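Local atomic coordinates of ABC-type transport auxiliary lipoprotein component domain-containing protein (Xanthomonas campestris pv. campestris, PDB entry 2IQI), a protein that is of unknown function but is probably a lipoprotein that serves as an auxiliary component of an ABC-type transport system. Residues P26-Q31 with G85-V90; L32-P37 with S76-F81; K36-R41 with A104-R109; F144-P149 with T167-E172. All coordinates share one frame; numbering follows the deposited sequence.

Interaction 1: residues P26-Q31 with G85-V90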
loop_
_atom_site.group_PDB
_atom_site.type_symbol
_atom_site.label_atom_id
_atom_site.label_comp_id
_atom_site.label_asym_id
_atom_site.label_seq_id
_atom_site.Cartn_x
_atom_site.Cartn_y
_atom_site.Cartn_z
ATOM N N PRO A 26 -16.982 -3.071 -9.466
ATOM C CA PRO A 26 -17.468 -4.119 -10.349
ATOM C C PRO A 26 -17.035 -5.481 -9.823
ATOM O O PRO A 26 -15.907 -5.630 -9.281
ATOM C CB PRO A 26 -16.748 -3.836 -11.672
ATOM C CG PRO A 26 -15.567 -3.058 -11.293
ATOM C CD PRO A 26 -16.011 -2.206 -10.143
ATOM N N GLN A 27 -17.957 -6.444 -9.944
ATOM C CA GLN A 27 -17.653 -7.862 -9.830
ATOM C C GLN A 27 -17.081 -8.302 -11.158
ATOM O O GLN A 27 -17.753 -8.183 -12.170
ATOM C CB GLN A 27 -18.908 -8.645 -9.515
ATOM C CG GLN A 27 -18.601 -10.070 -9.113
ATOM C CD GLN A 27 -19.584 -10.611 -8.091
ATOM O OE1 GLN A 27 -20.810 -10.431 -8.219
ATOM N NE2 GLN A 27 -19.053 -11.278 -7.060
ATOM N N VAL A 28 -15.836 -8.770 -11.171
ATOM C CA VAL A 28 -15.160 -9.056 -12.430
ATOM C C VAL A 28 -14.968 -10.556 -12.648
ATOM O O VAL A 28 -15.369 -11.366 -11.815
ATOM C CB VAL A 28 -13.792 -8.331 -12.571
ATOM C CG1 VAL A 28 -13.939 -6.812 -12.372
ATOM C CG2 VAL A 28 -12.773 -8.931 -11.638
ATOM N N SER A 29 -14.362 -10.926 -13.773
ATOM C CA SER A 29 -14.014 -12.328 -14.009
ATOM C C SER A 29 -12.646 -12.508 -14.711
ATOM O O SER A 29 -12.276 -13.641 -15.058
ATOM C CB SER A 29 -15.102 -13.011 -14.814
ATOM O OG SER A 29 -14.930 -12.654 -16.166
ATOM N N TRP A 30 -11.915 -11.402 -14.932
ATOM C CA TRP A 30 -10.505 -11.507 -15.305
ATOM C C TRP A 30 -9.670 -11.895 -14.053
ATOM O O TRP A 30 -10.220 -12.063 -12.928
ATOM C CB TRP A 30 -9.994 -10.249 -16.017
ATOM C CG TRP A 30 -10.468 -8.980 -15.398
ATOM C CD1 TRP A 30 -11.585 -8.297 -15.715
ATOM C CD2 TRP A 30 -9.842 -8.253 -14.335
ATOM N NE1 TRP A 30 -11.702 -7.181 -14.932
ATOM C CE2 TRP A 30 -10.648 -7.135 -14.066
ATOM C CE3 TRP A 30 -8.676 -8.444 -13.574
ATOM C CZ2 TRP A 30 -10.321 -6.184 -13.077
ATOM C CZ3 TRP A 30 -8.353 -7.496 -12.578
ATOM C CH2 TRP A 30 -9.172 -6.380 -12.351
ATOM N N GLN A 31 -8.364 -12.085 -14.252
ATOM C CA GLN A 31 -7.539 -12.696 -13.241
ATOM C C GLN A 31 -6.379 -11.801 -12.997
ATOM O O GLN A 31 -5.831 -11.241 -13.963
ATOM C CB GLN A 31 -7.060 -14.060 -13.686
ATOM C CG GLN A 31 -8.196 -15.064 -13.832
ATOM C CD GLN A 31 -7.730 -16.523 -13.816
ATOM O OE1 GLN A 31 -8.539 -17.430 -13.533
ATOM N NE2 GLN A 31 -6.422 -16.758 -14.094
ATOM N N GLY A 85 -14.825 -10.123 -2.422
ATOM C CA GLY A 85 -15.930 -10.775 -3.109
ATOM C C GLY A 85 -16.036 -10.334 -4.560
ATOM O O GLY A 85 -16.858 -10.842 -5.299
ATOM N N LYS A 86 -15.177 -9.426 -5.005
ATOM C CA LYS A 86 -15.295 -8.861 -6.347
ATOM C C LYS A 86 -14.476 -9.582 -7.414
ATOM O O LYS A 86 -14.738 -9.424 -8.605
ATOM C CB LYS A 86 -14.983 -7.363 -6.322
ATOM C CG LYS A 86 -15.829 -6.562 -5.310
ATOM C CD LYS A 86 -17.283 -6.478 -5.729
ATOM C CE LYS A 86 -18.125 -5.959 -4.588
ATOM N NZ LYS A 86 -19.430 -5.436 -5.067
ATOM N N ILE A 87 -13.515 -10.392 -6.983
ATOM C CA ILE A 87 -12.565 -11.036 -7.901
ATOM C C ILE A 87 -12.142 -12.418 -7.397
ATOM O O ILE A 87 -11.563 -12.550 -6.332
ATOM C CB ILE A 87 -11.303 -10.161 -8.144
ATOM C CG1 ILE A 87 -10.340 -10.851 -9.091
ATOM C CG2 ILE A 87 -10.591 -9.833 -6.836
ATOM C CD1 ILE A 87 -9.318 -9.931 -9.662
ATOM N N ALA A 88 -12.429 -13.440 -8.192
ATOM C CA ALA A 88 -12.221 -14.801 -7.765
ATOM C C ALA A 88 -10.773 -15.197 -7.934
ATOM O O ALA A 88 -10.336 -16.132 -7.279
ATOM C CB ALA A 88 -13.153 -15.770 -8.523
ATOM N N ALA A 89 -10.021 -14.506 -8.785
ATOM C CA ALA A 89 -8.644 -14.937 -9.040
ATOM C C ALA A 89 -7.570 -13.869 -8.817
ATOM O O ALA A 89 -7.314 -13.041 -9.682
ATOM C CB ALA A 89 -8.516 -15.570 -10.451
ATOM N N VAL A 90 -6.938 -13.908 -7.651
ATOM C CA VAL A 90 -5.834 -13.023 -7.347
ATOM C C VAL A 90 -4.726 -13.892 -6.883
ATOM O O VAL A 90 -4.965 -14.775 -6.090
ATOM C CB VAL A 90 -6.102 -12.118 -6.150
ATOM C CG1 VAL A 90 -5.319 -10.811 -6.320
ATOM C CG2 VAL A 90 -7.576 -11.878 -5.965
HETATM O O HOH W 1 -12.204 -13.646 -10.863
#
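Two mostly loop segments run side by side into the parallel neighbours, strands 31-34 and 89-91, in the mixed sheet of this alpha/beta domain. The firmest link is Val28 N to Lys86 O, 2.9 Å long, nearly straight at the hydrogen (169°) and close to the C=O axis. One residue earlier, Gln27 holds CG anti to its backbone N and bends at chi2, which carries NE2 to Gly85 O at 2.8 Å; an angle of 125° at the hydrogen makes this bond weak. Val28 CG2 lies 4.0 Å from Ile87 CB, the two side chains pointing the same way, and also sits over one face of the Trp30 ring, offset toward its rim. Ile87 extends CD1 to within 3.9 Å of Trp30 CZ3, crossing the indole at about a right angle. Gln31 lays CG and its amide against Ala89 CB. Behind this shell, helix 155-185 fixes the indole through a hydrogen bond from Trp30 NE1 to Gln182, Tyr101 adds an edge-to-face contact, and Gly85, with positive phi, turns the chain out of helix 69-82. A water bridges the two backbones, donating to Trp30 O at 3.3 Å and accepting from Ala88 N at 2.7 Å.

Interaction 2: residues L32-P37 with S76-F81; sequences LLVAKP and SVVRAF
This is a helix-on-sheet contact of an alpha/beta fold: strand 31-34 packs against helix 69-82, and the two run nearly antiparallel, with 156° between the directions of strand 32-34 and helix 76-81 and 9.8 Å between their axes. Leu32 and Val34, alternate residues of the strand, point their side chains at the helix, where Val77, Val78 and Phe81 meet them. Every one of the five is buried, and no hydrogen bond passes between the segments, so the contact is made by apolar packing and one CH-pi contact.

Leu32 has CG anti to its backbone N (chi1 -175°), and its CD2 branch lies over one face of the Phe81 ring. The methyl carbon is 3.6 Å from the ring centroid and 15° off the normal, which makes the CH-pi contact; Leu32 CD2 is shifted toward the far rim, 3.5 Å from Phe81 CZ. Two residues further along the strand, Val34 meets the preceding helix turn as well as Phe81. Its CB is 3.7 Å from Val78 CG2, its CG1 is 4.0 Å from Val77 CG1, and its CG2 approaches Phe81 CD2 obliquely at 4.2 Å. The forked Val34 thus touches three helix residues, with Val78 CG2 lying across both of its branches. Leu103 of the adjacent strand 101-110 widens the surface, packing on Leu32, Val77 and Phe81, while Ser76 and Ala80 turn to helix 155-185. Apolar residues on one face of a strand meeting the inward side of a helix are what is expected of the helix-sheet interface of an alpha/beta fold.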
loop_
_atom_site.group_PDB
_atom_site.type_symbol
_atom_site.label_atom_id
_atom_site.label_comp_id
_atom_site.label_asym_id
_atom_site.label_seq_id
_atom_site.Cartn_x
_atom_site.Cartn_y
_atom_site.Cartn_z
ATOM N N LEU A 32 -6.013 -11.667 -11.710
ATOM C CA LEU A 32 -5.067 -10.667 -11.283
ATOM C C LEU A 32 -3.828 -11.250 -10.648
ATOM O O LEU A 32 -3.884 -12.050 -9.700
ATOM C CB LEU A 32 -5.727 -9.645 -10.339
ATOM C CG LEU A 32 -4.911 -8.418 -9.860
ATOM C CD1 LEU A 32 -4.433 -7.526 -11.005
ATOM C CD2 LEU A 32 -5.692 -7.597 -8.860
ATOM N N LEU A 33 -2.695 -10.826 -11.177
ATOM C CA LEU A 33 -1.434 -11.150 -10.563
ATOM C C LEU A 33 -0.932 -9.890 -9.839
ATOM O O LEU A 33 -0.742 -8.849 -10.489
ATOM C CB LEU A 33 -0.401 -11.646 -11.600
ATOM C CG LEU A 33 1.030 -11.609 -11.031
ATOM C CD1 LEU A 33 1.186 -12.700 -10.014
ATOM C CD2 LEU A 33 2.149 -11.673 -12.077
ATOM N N VAL A 34 -0.722 -9.980 -8.519
ATOM C CA VAL A 34 -0.168 -8.878 -7.773
ATOM C C VAL A 34 1.342 -9.096 -7.687
ATOM O O VAL A 34 1.797 -10.021 -7.029
ATOM C CB VAL A 34 -0.807 -8.774 -6.354
ATOM C CG1 VAL A 34 -0.152 -7.660 -5.528
ATOM C CG2 VAL A 34 -2.297 -8.566 -6.444
ATOM N N ALA A 35 2.123 -8.247 -8.338
ATOM C CA ALA A 35 3.578 -8.325 -8.243
ATOM C C ALA A 35 4.159 -7.984 -6.842
ATOM O O ALA A 35 3.457 -7.439 -5.968
ATOM C CB ALA A 35 4.207 -7.448 -9.308
ATOM N N LYS A 36 5.435 -8.313 -6.629
ATOM C CA LYS A 36 6.157 -7.798 -5.468
ATOM C C LYS A 36 6.311 -6.304 -5.674
ATOM O O LYS A 36 6.773 -5.883 -6.726
ATOM C CB LYS A 36 7.555 -8.435 -5.307
ATOM C CG LYS A 36 7.556 -9.733 -4.521
ATOM C CD LYS A 36 8.882 -9.981 -3.747
ATOM C CE LYS A 36 8.979 -11.484 -3.196
ATOM N NZ LYS A 36 10.386 -12.162 -3.327
ATOM N N PRO A 37 5.916 -5.493 -4.673
ATOM C CA PRO A 37 6.198 -4.052 -4.709
ATOM C C PRO A 37 7.681 -3.821 -4.755
ATOM O O PRO A 37 8.455 -4.623 -4.214
ATOM C CB PRO A 37 5.639 -3.556 -3.388
ATOM C CG PRO A 37 4.571 -4.569 -3.051
ATOM C CD PRO A 37 5.170 -5.864 -3.459
ATOM N N SER A 76 -1.506 -6.647 2.229
ATOM C CA SER A 76 -2.760 -5.939 2.422
ATOM C C SER A 76 -3.553 -5.987 1.173
ATOM O O SER A 76 -4.777 -6.184 1.208
ATOM C CB SER A 76 -2.521 -4.475 2.761
ATOM O OG SER A 76 -1.971 -4.428 4.049
ATOM N N VAL A 77 -2.829 -5.776 0.076
ATOM C CA VAL A 77 -3.413 -5.615 -1.234
ATOM C C VAL A 77 -4.100 -6.917 -1.655
ATOM O O VAL A 77 -5.304 -6.919 -1.986
ATOM C CB VAL A 77 -2.374 -5.119 -2.268
ATOM C CG1 VAL A 77 -2.883 -5.327 -3.671
ATOM C CG2 VAL A 77 -2.099 -3.651 -2.048
ATOM N N VAL A 78 -3.337 -8.013 -1.595
ATOM C CA VAL A 78 -3.817 -9.332 -1.960
ATOM C C VAL A 78 -4.930 -9.782 -1.021
ATOM O O VAL A 78 -5.959 -10.259 -1.474
ATOM C CB VAL A 78 -2.685 -10.346 -1.925
ATOM C CG1 VAL A 78 -3.256 -11.743 -1.890
ATOM C CG2 VAL A 78 -1.805 -10.177 -3.114
ATOM N N ARG A 79 -4.746 -9.618 0.284
ATOM C CA ARG A 79 -5.836 -9.934 1.194
ATOM C C ARG A 79 -7.059 -9.109 0.917
ATOM O O ARG A 79 -8.148 -9.655 0.945
ATOM C CB ARG A 79 -5.419 -9.837 2.650
ATOM C CG ARG A 79 -4.278 -10.797 2.883
ATOM C CD ARG A 79 -3.848 -11.046 4.293
ATOM N NE ARG A 79 -2.709 -11.949 4.156
ATOM C CZ ARG A 79 -1.665 -12.000 4.975
ATOM N NH1 ARG A 79 -1.623 -11.190 6.023
ATOM N NH2 ARG A 79 -0.671 -12.851 4.724
ATOM N N ALA A 80 -6.915 -7.814 0.616
ATOM C CA ALA A 80 -8.126 -7.011 0.336
ATOM C C ALA A 80 -8.856 -7.407 -0.984
ATOM O O ALA A 80 -10.086 -7.384 -1.046
ATOM C CB ALA A 80 -7.844 -5.553 0.410
ATOM N N PHE A 81 -8.106 -7.821 -2.009
ATOM C CA PHE A 81 -8.724 -8.465 -3.177
ATOM C C PHE A 81 -9.448 -9.747 -2.794
ATOM O O PHE A 81 -10.569 -9.969 -3.231
ATOM C CB PHE A 81 -7.712 -8.729 -4.310
ATOM C CG PHE A 81 -7.291 -7.480 -5.061
ATOM C CD1 PHE A 81 -8.230 -6.721 -5.759
ATOM C CD2 PHE A 81 -5.967 -7.067 -5.066
ATOM C CE1 PHE A 81 -7.855 -5.586 -6.434
ATOM C CE2 PHE A 81 -5.584 -5.920 -5.746
ATOM C CZ PHE A 81 -6.509 -5.182 -6.429
#

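Interaction 3: residues K36-R41 with A104-R109; sequences KPSAAR and AIDVRR
Ser38 carries the polar part of this contact. Its CB sits 3.7 Å from Asp106 OD1, and chi1 of 60° puts OG in the crowded position between the backbone N and the carbonyl carbon. From there OG donates a 2.7 Å hydrogen bond to Asp106 OD1, striking the anti lone pair, the one away from the other carboxylate oxygen. Asp106 meets it halfway: CG is anti to its own backbone N, which brings the carboxylate back toward the serine although CB points away. Ser38 O, a second acceptor near that carboxylate, does not bond to it.

The backbone of the same serine holds the register. Ser38 N donates to Ile105 O at 3.0 Å, in the carbonyl plane, and Val107 N donates to Ser38 O at 2.8 Å with 174° at the hydrogen, so one residue is gripped by those flanking Asp106. Pro37 CB rests 4.2 Å from Val107 CG2, and Ala39 CB lies 4.1 Å from Val107 CB. Across strand 101-110, strand 121-132 pairs with it, Arg108 and Arg109 both facing Glu125 in a classic beta bulge. On this side lies a single parallel-pattern beta bridge, a short loop beyond the pairing of strands 31-34 and 101-110.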
loop_
_atom_site.group_PDB
_atom_site.type_symbol
_atom_site.label_atom_id
_atom_site.label_comp_id
_atom_site.label_asym_id
_atom_site.label_seq_id
_atom_site.Cartn_x
_atom_site.Cartn_y
_atom_site.Cartn_z
ATOM N N LYS A 36 5.435 -8.313 -6.629
ATOM C CA LYS A 36 6.157 -7.798 -5.468
ATOM C C LYS A 36 6.311 -6.304 -5.674
ATOM O O LYS A 36 6.773 -5.883 -6.726
ATOM C CB LYS A 36 7.555 -8.435 -5.307
ATOM C CG LYS A 36 7.556 -9.733 -4.521
ATOM C CD LYS A 36 8.882 -9.981 -3.747
ATOM C CE LYS A 36 8.979 -11.484 -3.196
ATOM N NZ LYS A 36 10.386 -12.162 -3.327
ATOM N N PRO A 37 5.916 -5.493 -4.673
ATOM C CA PRO A 37 6.198 -4.052 -4.709
ATOM C C PRO A 37 7.681 -3.821 -4.755
ATOM O O PRO A 37 8.455 -4.623 -4.214
ATOM C CB PRO A 37 5.639 -3.556 -3.388
ATOM C CG PRO A 37 4.571 -4.569 -3.051
ATOM C CD PRO A 37 5.170 -5.864 -3.459
ATOM N N SER A 38 8.089 -2.759 -5.417
ATOM C CA SER A 38 9.503 -2.445 -5.496
ATOM C C SER A 38 9.750 -1.174 -4.687
ATOM O O SER A 38 8.795 -0.392 -4.473
ATOM C CB SER A 38 9.977 -2.340 -6.951
ATOM O OG SER A 38 9.282 -1.334 -7.643
ATOM N N ALA A 39 10.998 -0.987 -4.225
ATOM C CA ALA A 39 11.342 0.097 -3.308
ATOM C C ALA A 39 12.819 0.158 -2.966
ATOM O O ALA A 39 13.498 -0.845 -2.976
ATOM C CB ALA A 39 10.534 -0.038 -2.014
ATOM N N ALA A 40 13.306 1.339 -2.597
ATOM C CA ALA A 40 14.646 1.456 -2.027
ATOM C C ALA A 40 14.785 0.619 -0.754
ATOM O O ALA A 40 13.807 0.453 0.009
ATOM C CB ALA A 40 14.963 2.867 -1.755
ATOM N N ARG A 41 15.995 0.089 -0.534
ATOM C CA ARG A 41 16.300 -0.756 0.632
ATOM C C ARG A 41 15.863 -0.181 1.974
ATOM O O ARG A 41 15.493 -0.916 2.876
ATOM C CB ARG A 41 17.781 -1.115 0.678
ATOM C CG ARG A 41 18.021 -2.568 0.362
ATOM C CD ARG A 41 19.475 -2.830 0.023
ATOM N NE ARG A 41 19.549 -4.015 -0.837
ATOM C CZ ARG A 41 20.625 -4.787 -1.001
ATOM N NH1 ARG A 41 21.758 -4.512 -0.355
ATOM N NH2 ARG A 41 20.557 -5.843 -1.812
ATOM N N ALA A 104 1.388 -3.845 -10.604
ATOM C CA ALA A 104 2.736 -3.535 -10.129
ATOM C C ALA A 104 2.829 -2.211 -9.328
ATOM O O ALA A 104 2.504 -1.130 -9.831
ATOM C CB ALA A 104 3.704 -3.521 -11.300
ATOM N N ILE A 105 3.309 -2.306 -8.094
ATOM C CA ILE A 105 3.405 -1.167 -7.203
ATOM C C ILE A 105 4.854 -0.770 -6.956
ATOM O O ILE A 105 5.673 -1.586 -6.642
ATOM C CB ILE A 105 2.704 -1.463 -5.869
ATOM C CG1 ILE A 105 1.237 -1.803 -6.093
ATOM C CG2 ILE A 105 2.711 -0.252 -4.982
ATOM C CD1 ILE A 105 0.602 -2.492 -4.890
ATOM N N ASP A 106 5.173 0.501 -7.130
ATOM C CA ASP A 106 6.474 1.019 -6.731
ATOM C C ASP A 106 6.197 1.924 -5.533
ATOM O O ASP A 106 5.356 2.830 -5.637
ATOM C CB ASP A 106 7.102 1.789 -7.867
ATOM C CG ASP A 106 8.533 2.185 -7.591
ATOM O OD1 ASP A 106 9.352 1.290 -7.218
ATOM O OD2 ASP A 106 8.849 3.402 -7.772
ATOM N N VAL A 107 6.850 1.637 -4.399
ATOM C CA VAL A 107 6.666 2.391 -3.146
ATOM C C VAL A 107 7.716 3.506 -3.025
ATOM O O VAL A 107 8.924 3.232 -3.122
ATOM C CB VAL A 107 6.755 1.483 -1.932
ATOM C CG1 VAL A 107 6.658 2.293 -0.660
ATOM C CG2 VAL A 107 5.648 0.442 -1.980
ATOM N N ARG A 108 7.252 4.750 -2.848
ATOM C CA ARG A 108 8.131 5.928 -2.910
ATOM C C ARG A 108 8.474 6.446 -1.526
ATOM O O ARG A 108 9.617 6.797 -1.251
ATOM C CB ARG A 108 7.487 7.037 -3.722
ATOM C CG ARG A 108 7.180 6.662 -5.166
ATOM C CD ARG A 108 6.434 7.806 -5.784
ATOM N NE ARG A 108 6.244 7.706 -7.223
ATOM C CZ ARG A 108 5.609 8.634 -7.961
ATOM N NH1 ARG A 108 5.102 9.722 -7.370
ATOM N NH2 ARG A 108 5.497 8.497 -9.298
ATOM N N ARG A 109 7.463 6.495 -0.663
ATOM C CA ARG A 109 7.628 6.912 0.713
ATOM C C ARG A 109 6.836 5.991 1.607
ATOM O O ARG A 109 5.685 5.638 1.291
ATOM C CB ARG A 109 7.227 8.380 0.884
ATOM C CG ARG A 109 8.287 9.326 0.245
ATOM C CD ARG A 109 8.118 10.706 0.685
ATOM N NE ARG A 109 6.774 11.176 0.376
ATOM C CZ ARG A 109 6.031 11.892 1.216
ATOM N NH1 ARG A 109 6.499 12.208 2.429
ATOM N NH2 ARG A 109 4.823 12.282 0.864
#

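Interaction 4: residues F144-P149 with T167-E172; sequences FTVARP and TQVTTE
Apolar packing forms the base of this contact, in which strand 144-149 and helix 167-172 lie roughly antiparallel with their axes 8.5 Å apart. Val169 points into the sheet: its CG2 meets Phe144 CB at 3.7 Å, and its CB lies 4.0 Å from Val146 CG2. Val146 also carries the aliphatic and amide part of Gln168, its CG1 being 3.7 Å from Gln168 CD. The Phe144 ring slides past Glu172 in the opposite direction, so that CD1 and CE1 touch Glu172 CB while Glu172 OE1 sits in plane at the ring edge, where the positive rim of the aromatic hydrogens probably suits a carboxylate oxygen.

Hydrogen bonds link the partly exposed polar residues. Arg148 folds at chi2 and chi3 and gives NH1 to Gln168 OE1, 3.0 Å away, in the amide carbonyl plane, with guanidinium and amide planes turned 43° apart. The other end of that amide is held too: Gln168 NE2 donates 3.1 Å to Glu172 OE2, on its syn lone pair and almost straight at 164°. With both ends engaged, the bonds are consistent with this orientation of the Gln168 amide.

A water supplies the last link, accepting from Thr145 N at 3.1 Å and donating to Glu172 OE1 at 2.7 Å, so each carboxylate oxygen has a partner.

Among the neighbours, Leu126 of strand 121-132 touches Phe144 and Val169, and Trp176 meets Phe144 edge-to-face; helix 155-185 thus packs on strand 137-149 and, through Thr170, against Ser76 and Ala80 of helix 69-82, which lies on the same sheet.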
loop_
_atom_site.group_PDB
_atom_site.type_symbol
_atom_site.label_atom_id
_atom_site.label_comp_id
_atom_site.label_asym_id
_atom_site.label_seq_id
_atom_site.Cartn_x
_atom_site.Cartn_y
_atom_site.Cartn_z
ATOM N N PHE A 144 -0.682 7.333 -5.690
ATOM C CA PHE A 144 -1.549 7.418 -4.513
ATOM C C PHE A 144 -0.698 7.939 -3.379
ATOM O O PHE A 144 0.353 7.367 -3.143
ATOM C CB PHE A 144 -2.080 6.025 -4.127
ATOM C CG PHE A 144 -3.033 5.431 -5.129
ATOM C CD1 PHE A 144 -4.398 5.641 -5.017
ATOM C CD2 PHE A 144 -2.554 4.657 -6.195
ATOM C CE1 PHE A 144 -5.267 5.081 -5.947
ATOM C CE2 PHE A 144 -3.410 4.093 -7.117
ATOM C CZ PHE A 144 -4.787 4.301 -6.993
ATOM N N THR A 145 -1.142 8.986 -2.685
ATOM C CA THR A 145 -0.459 9.503 -1.498
ATOM C C THR A 145 -1.446 9.541 -0.344
ATOM O O THR A 145 -2.480 10.173 -0.448
ATOM C CB THR A 145 0.061 10.998 -1.661
ATOM O OG1 THR A 145 0.638 11.195 -2.951
ATOM C CG2 THR A 145 1.096 11.332 -0.625
ATOM N N VAL A 146 -1.108 8.934 0.774
ATOM C CA VAL A 146 -1.948 9.060 1.924
ATOM C C VAL A 146 -1.108 9.505 3.114
ATOM O O VAL A 146 -0.013 8.974 3.329
ATOM C CB VAL A 146 -2.633 7.742 2.216
ATOM C CG1 VAL A 146 -3.325 7.778 3.567
ATOM C CG2 VAL A 146 -3.641 7.439 1.138
ATOM N N ALA A 147 -1.601 10.497 3.866
ATOM C CA ALA A 147 -0.953 10.926 5.126
ATOM C C ALA A 147 -1.967 10.996 6.265
ATOM O O ALA A 147 -3.013 11.659 6.164
ATOM C CB ALA A 147 -0.223 12.266 4.953
ATOM N N ARG A 148 -1.700 10.290 7.353
ATOM C CA ARG A 148 -2.675 10.315 8.450
ATOM C C ARG A 148 -1.999 10.781 9.715
ATOM O O ARG A 148 -1.020 10.174 10.146
ATOM C CB ARG A 148 -3.342 8.948 8.634
ATOM C CG ARG A 148 -4.165 8.463 7.412
ATOM C CD ARG A 148 -5.500 9.185 7.220
ATOM N NE ARG A 148 -6.406 8.875 8.331
ATOM C CZ ARG A 148 -7.340 7.922 8.303
ATOM N NH1 ARG A 148 -7.522 7.208 7.195
ATOM N NH2 ARG A 148 -8.107 7.690 9.374
ATOM N N PRO A 149 -2.516 11.863 10.330
ATOM C CA PRO A 149 -1.830 12.431 11.508
ATOM C C PRO A 149 -1.890 11.418 12.626
ATOM O O PRO A 149 -2.899 10.720 12.789
ATOM C CB PRO A 149 -2.676 13.648 11.867
ATOM C CG PRO A 149 -4.069 13.273 11.369
ATOM C CD PRO A 149 -3.784 12.561 10.047
ATOM N N THR A 167 -4.612 1.109 5.492
ATOM C CA THR A 167 -5.977 0.694 5.193
ATOM C C THR A 167 -6.522 1.587 4.078
ATOM O O THR A 167 -7.046 1.079 3.075
ATOM C CB THR A 167 -6.870 0.707 6.442
ATOM O OG1 THR A 167 -6.364 -0.238 7.383
ATOM C CG2 THR A 167 -8.332 0.344 6.117
ATOM N N GLN A 168 -6.335 2.900 4.217
ATOM C CA GLN A 168 -6.813 3.846 3.201
ATOM C C GLN A 168 -6.154 3.685 1.812
ATOM O O GLN A 168 -6.879 3.673 0.821
ATOM C CB GLN A 168 -6.766 5.288 3.699
ATOM C CG GLN A 168 -7.178 6.290 2.667
ATOM C CD GLN A 168 -7.037 7.752 3.120
ATOM O OE1 GLN A 168 -7.043 8.056 4.307
ATOM N NE2 GLN A 168 -6.938 8.659 2.153
ATOM N N VAL A 169 -4.823 3.530 1.720
ATOM C CA VAL A 169 -4.182 3.384 0.394
ATOM C C VAL A 169 -4.587 2.080 -0.275
ATOM O O VAL A 169 -4.826 2.075 -1.478
ATOM C CB VAL A 169 -2.601 3.641 0.363
ATOM C CG1 VAL A 169 -1.776 2.444 0.805
ATOM C CG2 VAL A 169 -2.151 4.089 -1.012
ATOM N N THR A 170 -4.680 0.991 0.504
ATOM C CA THR A 170 -5.054 -0.321 -0.016
ATOM C C THR A 170 -6.479 -0.215 -0.568
ATOM O O THR A 170 -6.779 -0.778 -1.610
ATOM C CB THR A 170 -5.003 -1.418 1.090
ATOM O OG1 THR A 170 -3.682 -1.507 1.622
ATOM C CG2 THR A 170 -5.405 -2.779 0.577
ATOM N N THR A 171 -7.353 0.518 0.125
ATOM C CA THR A 171 -8.750 0.665 -0.316
ATOM C C THR A 171 -8.785 1.407 -1.663
ATOM O O THR A 171 -9.618 1.126 -2.551
ATOM C CB THR A 171 -9.603 1.412 0.736
ATOM O OG1 THR A 171 -9.637 0.651 1.943
ATOM C CG2 THR A 171 -10.977 1.554 0.277
ATOM N N GLU A 172 -7.888 2.370 -1.814
ATOM C CA GLU A 172 -7.867 3.142 -3.034
ATOM C C GLU A 172 -7.277 2.291 -4.162
ATOM O O GLU A 172 -7.638 2.459 -5.318
ATOM C CB GLU A 172 -7.105 4.463 -2.830
ATOM C CG GLU A 172 -7.873 5.531 -2.035
ATOM C CD GLU A 172 -7.030 6.817 -1.676
ATOM O OE1 GLU A 172 -6.029 7.189 -2.387
ATOM O OE2 GLU A 172 -7.411 7.479 -0.660
HETATM O O HOH W 2 -4.244 9.076 -3.190
#

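All four contacts reach one mixed sheet; interaction 2 uses helix 69-82 and interaction 4 helix 155-185. Interactions 1 and 2 have centres about 12 Å apart and lie on neighbouring strands, 89-91 and 31-34; Ile87 packs on Leu32, and Val90 on Phe81. Along the chain, interaction 2 falls within the span between the segments of interaction 1, while the segments of interactions 1 and 3 alternate. Interaction 3 shares Lys36 and Pro37 with interaction 2, their centres about 13 Å apart. Interaction 4 comes last, its centre about 22 Å from that of interaction 1. Interactions 1 to 3 tie the region 26-41 to later elements, while interaction 4 joins the last strand to the C-terminal helix, consistent with a single auxiliary lipoprotein domain.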